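Local coordinates for protein ARF-like GTPase (PDB 4M9Q) that is a small GTPase of the ADP-ribosylation factor family with a P-loop NTPase fold, here holding phosphoaminophosphonic acid-guanylate ester and a magnesium ion, at residues A[103-116]-A[132-146]. Residues are numbered along the deposited sequence; the frame is centred on the assembly and turned at random.
With GNP (phosphoaminophosphonic acid-guanylate ester), chain D.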
loop_
_atom_site.group_PDB
_atom_site.type_symbol
_atom_site.label_atom_id
_atom_site.label_comp_id
_atom_site.label_asym_id
_atom_site.label_seq_id
_atom_site.Cartn_x
_atom_site.Cartn_y
_atom_site.Cartn_z
ATOM N N MET A 103 -6.986 2.568 -11.205
ATOM C CA MET A 103 -5.673 2.040 -10.891
ATOM C C MET A 103 -4.731 2.057 -12.066
ATOM O O MET A 103 -3.537 1.908 -11.897
ATOM C CB MET A 103 -5.758 0.629 -10.324
ATOM C CG MET A 103 -5.701 0.513 -8.798
ATOM S SD MET A 103 -4.378 1.435 -7.979
ATOM C CE MET A 103 -5.309 2.932 -7.982
ATOM N N ARG A 104 -5.235 2.280 -13.256
ATOM C CA ARG A 104 -4.401 2.099 -14.437
ATOM C C ARG A 104 -3.144 2.991 -14.356
ATOM O O ARG A 104 -3.200 4.087 -13.869
ATOM C CB ARG A 104 -5.281 2.247 -15.702
ATOM C CG ARG A 104 -4.671 2.865 -16.949
ATOM C CD ARG A 104 -4.861 4.379 -16.942
ATOM N NE ARG A 104 -5.174 4.936 -18.254
ATOM C CZ ARG A 104 -5.391 6.228 -18.494
ATOM N NH1 ARG A 104 -5.345 7.115 -17.517
ATOM N NH2 ARG A 104 -5.667 6.631 -19.738
ATOM N N ASP A 105 -1.986 2.452 -14.721
ATOM C CA ASP A 105 -0.675 3.172 -14.638
ATOM C C ASP A 105 -0.145 3.622 -13.262
ATOM O O ASP A 105 0.891 4.253 -13.201
ATOM C CB ASP A 105 -0.660 4.394 -15.595
ATOM C CG ASP A 105 -0.766 3.991 -17.093
ATOM O OD1 ASP A 105 -0.240 2.907 -17.499
ATOM O OD2 ASP A 105 -1.368 4.773 -17.864
ATOM N N LYS A 106 -0.831 3.320 -12.159
ATOM C CA LYS A 106 -0.332 3.701 -10.850
ATOM C C LYS A 106 0.584 2.595 -10.304
ATOM O O LYS A 106 0.308 1.377 -10.456
ATOM C CB LYS A 106 -1.476 3.946 -9.897
ATOM C CG LYS A 106 -2.255 5.213 -10.217
ATOM C CD LYS A 106 -3.460 5.389 -9.323
ATOM C CE LYS A 106 -4.302 6.610 -9.693
ATOM N NZ LYS A 106 -5.541 6.662 -8.861
ATOM N N PRO A 107 1.698 2.996 -9.681
ATOM C CA PRO A 107 2.662 2.023 -9.239
ATOM C C PRO A 107 2.286 1.372 -7.893
ATOM O O PRO A 107 1.504 1.976 -7.108
ATOM C CB PRO A 107 3.920 2.844 -9.108
ATOM C CG PRO A 107 3.482 4.201 -8.815
ATOM C CD PRO A 107 2.225 4.363 -9.611
ATOM N N ILE A 108 2.803 0.147 -7.683
ATOM C CA ILE A 108 2.559 -0.661 -6.485
ATOM C C ILE A 108 3.884 -1.072 -5.831
ATOM O O ILE A 108 4.767 -1.682 -6.437
ATOM C CB ILE A 108 1.876 -1.998 -6.753
ATOM C CG1 ILE A 108 0.964 -1.980 -7.943
ATOM C CG2 ILE A 108 1.023 -2.422 -5.553
ATOM C CD1 ILE A 108 -0.133 -1.064 -7.734
ATOM N N CYS A 109 4.042 -0.720 -4.582
ATOM C CA CYS A 109 5.174 -1.163 -3.834
ATOM C C CYS A 109 4.674 -2.353 -3.000
ATOM O O CYS A 109 3.783 -2.213 -2.213
ATOM C CB CYS A 109 5.653 -0.037 -2.959
ATOM S SG CYS A 109 6.877 -0.560 -1.783
ATOM N N ILE A 110 5.202 -3.537 -3.247
ATOM C CA ILE A 110 4.735 -4.717 -2.592
ATOM C C ILE A 110 5.740 -5.070 -1.522
ATOM O O ILE A 110 6.921 -5.281 -1.814
ATOM C CB ILE A 110 4.597 -5.879 -3.596
ATOM C CG1 ILE A 110 3.584 -5.482 -4.693
ATOM C CG2 ILE A 110 4.153 -7.164 -2.883
ATOM C CD1 ILE A 110 3.761 -6.159 -6.023
ATOM N N PHE A 111 5.300 -5.104 -0.273
ATOM C CA PHE A 111 6.196 -5.493 0.799
ATOM C C PHE A 111 5.963 -6.941 1.174
ATOM O O PHE A 111 4.886 -7.334 1.556
ATOM C CB PHE A 111 5.983 -4.608 2.006
ATOM C CG PHE A 111 6.614 -3.251 1.892
ATOM C CD1 PHE A 111 7.944 -3.134 1.827
ATOM C CD2 PHE A 111 5.856 -2.106 1.937
ATOM C CE1 PHE A 111 8.546 -1.888 1.762
ATOM C CE2 PHE A 111 6.435 -0.841 1.898
ATOM C CZ PHE A 111 7.781 -0.729 1.786
ATOM N N ALA A 112 6.987 -7.753 1.028
ATOM C CA ALA A 112 6.909 -9.164 1.431
ATOM C C ALA A 112 7.274 -9.180 2.904
ATOM O O ALA A 112 8.434 -9.372 3.258
ATOM C CB ALA A 112 7.894 -10.027 0.634
ATOM N N ASN A 113 6.284 -8.948 3.744
ATOM C CA ASN A 113 6.512 -8.692 5.167
ATOM C C ASN A 113 6.753 -9.961 6.024
ATOM O O ASN A 113 6.497 -11.088 5.616
ATOM C CB ASN A 113 5.348 -7.879 5.720
ATOM C CG ASN A 113 5.626 -7.329 7.093
ATOM O OD1 ASN A 113 6.766 -6.918 7.407
ATOM N ND2 ASN A 113 4.611 -7.334 7.938
ATOM N N LYS A 114 7.294 -9.753 7.209
ATOM C CA LYS A 114 7.468 -10.835 8.217
ATOM C C LYS A 114 8.642 -11.764 7.877
ATOM O O LYS A 114 8.563 -12.953 8.081
ATOM C CB LYS A 114 6.159 -11.622 8.393
ATOM C CG LYS A 114 4.922 -10.737 8.697
ATOM C CD LYS A 114 3.881 -11.483 9.538
ATOM C CE LYS A 114 2.572 -10.746 9.665
ATOM N NZ LYS A 114 1.457 -11.570 10.230
ATOM N N GLN A 115 9.737 -11.189 7.385
ATOM C CA GLN A 115 10.920 -11.940 7.011
ATOM C C GLN A 115 11.716 -12.443 8.201
ATOM O O GLN A 115 12.676 -13.176 8.017
ATOM C CB GLN A 115 11.834 -11.132 6.118
ATOM C CG GLN A 115 11.255 -10.754 4.758
ATOM C CD GLN A 115 11.166 -11.908 3.793
ATOM O OE1 GLN A 115 12.061 -12.709 3.745
ATOM N NE2 GLN A 115 10.114 -11.959 2.997
ATOM N N ASP A 116 11.328 -12.051 9.408
ATOM C CA ASP A 116 11.878 -12.657 10.649
ATOM C C ASP A 116 11.288 -14.023 10.917
ATOM O O ASP A 116 11.855 -14.815 11.667
ATOM C CB ASP A 116 11.602 -11.769 11.862
ATOM C CG ASP A 116 10.096 -11.508 12.059
ATOM O OD1 ASP A 116 9.347 -11.134 11.079
ATOM O OD2 ASP A 116 9.639 -11.687 13.219
ATOM N N LEU A 132 2.092 -11.802 -10.421
ATOM C CA LEU A 132 2.510 -10.493 -10.843
ATOM C C LEU A 132 3.178 -10.578 -12.195
ATOM O O LEU A 132 3.412 -9.563 -12.845
ATOM C CB LEU A 132 3.472 -9.860 -9.810
ATOM C CG LEU A 132 2.943 -9.468 -8.414
ATOM C CD1 LEU A 132 4.116 -9.000 -7.564
ATOM C CD2 LEU A 132 1.865 -8.400 -8.448
ATOM N N ALA A 133 3.491 -11.783 -12.633
ATOM C CA ALA A 133 4.005 -11.952 -13.985
ATOM C C ALA A 133 3.097 -11.221 -15.023
ATOM O O ALA A 133 3.578 -10.753 -16.073
ATOM C CB ALA A 133 4.137 -13.433 -14.301
ATOM N N THR A 134 1.796 -11.102 -14.714
ATOM C CA THR A 134 0.813 -10.576 -15.682
ATOM C C THR A 134 0.337 -9.187 -15.327
ATOM O O THR A 134 -0.382 -8.562 -16.100
ATOM C CB THR A 134 -0.429 -11.481 -15.802
ATOM O OG1 THR A 134 -1.127 -11.486 -14.563
ATOM C CG2 THR A 134 -0.039 -12.887 -16.144
ATOM N N CYS A 135 0.739 -8.698 -14.163
ATOM C CA CYS A 135 0.414 -7.331 -13.740
ATOM C C CYS A 135 1.085 -6.311 -14.659
ATOM O O CYS A 135 2.266 -6.468 -14.993
ATOM C CB CYS A 135 0.932 -7.154 -12.330
ATOM S SG CYS A 135 0.592 -5.528 -11.595
ATOM N N ARG A 136 0.348 -5.292 -15.092
ATOM C CA ARG A 136 0.923 -4.234 -15.936
ATOM C C ARG A 136 0.862 -2.867 -15.270
ATOM O O ARG A 136 0.758 -1.842 -15.940
ATOM C CB ARG A 136 0.249 -4.190 -17.289
ATOM C CG ARG A 136 0.605 -5.386 -18.170
ATOM C CD ARG A 136 2.105 -5.466 -18.393
ATOM N NE ARG A 136 2.503 -6.716 -19.016
ATOM C CZ ARG A 136 2.735 -7.845 -18.358
ATOM N NH1 ARG A 136 2.627 -7.892 -17.041
ATOM N NH2 ARG A 136 3.100 -8.929 -19.024
ATOM N N ASN A 137 0.920 -2.868 -13.947
ATOM C CA ASN A 137 1.193 -1.684 -13.209
ATOM C C ASN A 137 2.624 -1.855 -12.736
ATOM O O ASN A 137 3.019 -2.931 -12.257
ATOM C CB ASN A 137 0.297 -1.594 -11.979
ATOM C CG ASN A 137 -1.110 -1.182 -12.317
ATOM O OD1 ASN A 137 -1.841 -1.955 -12.918
ATOM N ND2 ASN A 137 -1.499 0.032 -11.919
ATOM N N SER A 138 3.406 -0.795 -12.881
ATOM C CA SER A 138 4.769 -0.837 -12.462
ATOM C C SER A 138 4.800 -1.288 -10.996
ATOM O O SER A 138 3.963 -0.872 -10.199
ATOM C CB SER A 138 5.411 0.518 -12.683
ATOM O OG SER A 138 6.679 0.535 -12.075
ATOM N N HIS A 139 5.726 -2.176 -10.638
ATOM C CA HIS A 139 5.775 -2.667 -9.283
ATOM C C HIS A 139 7.072 -3.240 -8.966
ATOM O O HIS A 139 7.838 -3.639 -9.852
ATOM C CB HIS A 139 4.743 -3.719 -9.049
ATOM C CG HIS A 139 4.924 -4.926 -9.897
ATOM N ND1 HIS A 139 4.459 -4.983 -11.148
ATOM C CD2 HIS A 139 5.609 -6.137 -9.662
ATOM C CE1 HIS A 139 4.792 -6.196 -11.698
ATOM N NE2 HIS A 139 5.518 -6.884 -10.790
ATOM N N ASN A 140 7.335 -3.328 -7.677
ATOM C CA ASN A 140 8.586 -3.898 -7.210
ATOM C C ASN A 140 8.292 -4.539 -5.884
ATOM O O ASN A 140 7.429 -4.033 -5.151
ATOM C CB ASN A 140 9.606 -2.773 -7.029
ATOM C CG ASN A 140 11.039 -3.240 -7.117
ATOM O OD1 ASN A 140 11.348 -4.426 -7.094
ATOM N ND2 ASN A 140 11.937 -2.280 -7.235
ATOM N N VAL A 141 9.016 -5.598 -5.540
ATOM C CA VAL A 141 8.728 -6.329 -4.317
ATOM C C VAL A 141 9.900 -6.189 -3.410
ATOM O O VAL A 141 11.020 -6.384 -3.842
ATOM C CB VAL A 141 8.532 -7.845 -4.576
ATOM C CG1 VAL A 141 8.385 -8.617 -3.256
ATOM C CG2 VAL A 141 7.347 -8.061 -5.520
ATOM N N PHE A 142 9.640 -5.877 -2.153
ATOM C CA PHE A 142 10.680 -5.632 -1.186
ATOM C C PHE A 142 10.391 -6.470 0.029
ATOM O O PHE A 142 9.362 -6.309 0.657
ATOM C CB PHE A 142 10.645 -4.187 -0.741
ATOM C CG PHE A 142 10.894 -3.212 -1.848
ATOM C CD1 PHE A 142 9.837 -2.646 -2.538
ATOM C CD2 PHE A 142 12.177 -2.826 -2.164
ATOM C CE1 PHE A 142 10.056 -1.734 -3.537
ATOM C CE2 PHE A 142 12.406 -1.932 -3.180
ATOM C CZ PHE A 142 11.345 -1.400 -3.876
ATOM N N PRO A 143 11.298 -7.390 0.361
ATOM C CA PRO A 143 11.145 -8.084 1.598
ATOM C C PRO A 143 11.419 -7.172 2.777
ATOM O O PRO A 143 12.303 -6.332 2.695
ATOM C CB PRO A 143 12.206 -9.192 1.524
ATOM C CG PRO A 143 12.992 -8.964 0.301
ATOM C CD PRO A 143 12.413 -7.846 -0.463
ATOM N N CYS A 144 10.721 -7.369 3.903
ATOM C CA CYS A 144 10.912 -6.500 5.043
ATOM C C CYS A 144 10.407 -7.138 6.309
ATOM O O CYS A 144 9.812 -8.229 6.311
ATOM C CB CYS A 144 10.169 -5.184 4.836
ATOM S SG CYS A 144 8.393 -5.444 4.811
ATOM N N THR A 145 10.657 -6.428 7.406
ATOM C CA THR A 145 10.226 -6.825 8.747
ATOM C C THR A 145 9.722 -5.586 9.451
ATOM O O THR A 145 10.473 -4.787 9.979
ATOM C CB THR A 145 11.429 -7.443 9.489
ATOM O OG1 THR A 145 11.885 -8.520 8.691
ATOM C CG2 THR A 145 11.068 -7.944 10.876
ATOM N N ALA A 146 8.432 -5.393 9.364
ATOM C CA ALA A 146 7.766 -4.226 9.901
ATOM C C ALA A 146 7.900 -4.260 11.421
ATOM O O ALA A 146 7.842 -3.223 12.047
ATOM C CB ALA A 146 6.289 -4.249 9.498
HETATM P PG GNP D . -5.728 -5.313 9.582
HETATM O O1G GNP D . -5.663 -3.906 10.383
HETATM O O2G GNP D . -5.665 -5.091 8.031
HETATM O O3G GNP D . -6.959 -6.072 10.111
HETATM N N3B GNP D . -4.274 -6.126 9.918
HETATM P PB GNP D . -2.827 -5.293 9.657
HETATM O O1B GNP D . -2.946 -3.718 9.989
HETATM O O2B GNP D . -2.432 -5.573 8.234
HETATM O O3A GNP D . -1.853 -6.071 10.643
HETATM P PA GNP D . -1.036 -5.488 11.877
HETATM O O1A GNP D . -2.120 -5.231 12.851
HETATM O O2A GNP D . -0.140 -4.419 11.359
HETATM O "O5'" GNP D . -0.190 -6.796 12.229
HETATM C "C5'" GNP D . -0.872 -8.065 12.372
HETATM C "C4'" GNP D . -0.094 -8.991 13.344
HETATM O "O4'" GNP D . 1.179 -9.244 12.730
HETATM C "C3'" GNP D . 0.291 -8.332 14.661
HETATM O "O3'" GNP D . 0.578 -9.279 15.688
HETATM C "C2'" GNP D . 1.622 -7.721 14.381
HETATM O "O2'" GNP D . 2.433 -7.531 15.502
HETATM C "C1'" GNP D . 2.245 -8.797 13.547
HETATM N N9 GNP D . 3.372 -8.386 12.706
HETATM C C8 GNP D . 3.376 -7.329 11.897
HETATM N N7 GNP D . 4.526 -7.262 11.212
HETATM C C5 GNP D . 5.288 -8.289 11.606
HETATM C C6 GNP D . 6.644 -8.747 11.260
HETATM O O6 GNP D . 7.355 -8.136 10.439
HETATM N N1 GNP D . 7.074 -9.844 11.845
HETATM C C2 GNP D . 6.323 -10.547 12.750
HETATM N N2 GNP D . 6.883 -11.634 13.287
HETATM N N3 GNP D . 5.066 -10.192 13.126
HETATM C C4 GNP D . 4.527 -9.043 12.596
HETATM O O HOH W 1 2.684 1.786 -13.777
#
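Asn137 ND2 is held between two carbonyls of the type II turn from Met103 to Lys106. Asn137 ND2 reaches Lys106 O on a lone pair at 2.7 Å, nearly straight at 170°, and Met103 O from above its carbonyl plane at 2.8 Å. Both oxygens lie in the amide plane, which fixes the rotation of the group; Lys106 N takes the opposite face of Met103 O. From here strands 108-113 and 139-143 run parallel, with backbone bonds alternating from Ile108 N-Ser138 O to Cys144 N-Ala112 O. Ile110 and Leu132 meet tip to tip, CD1 to CD1. On the face that carries Cys109, Phe111 and Phe142, Cys109 SG makes an oblique sulfur-aromatic contact with the Phe142 ring, 3.7 Å from Phe142 CD1. Beyond the carboxyl ends of the two strands, the loops supply part of the GNP pocket. With CG anti to the backbone N (chi1 -168°), the Asn113 amide extends toward the second loop, where OD1 accepts from Ala146 N at 3.0 Å; its ND2 bonds Ala15 O. Asp116, in the NKxD motif of GTPases, receives GNP N1 on OD1 (2.7 Å) and N2 on OD2. Helix 123-129 makes the beta-alpha-beta crossover; strand 139-143 ends the sheet, strand 74-80 pairs with 108-113, and helices 87-99 and 157-190 pack against the contact.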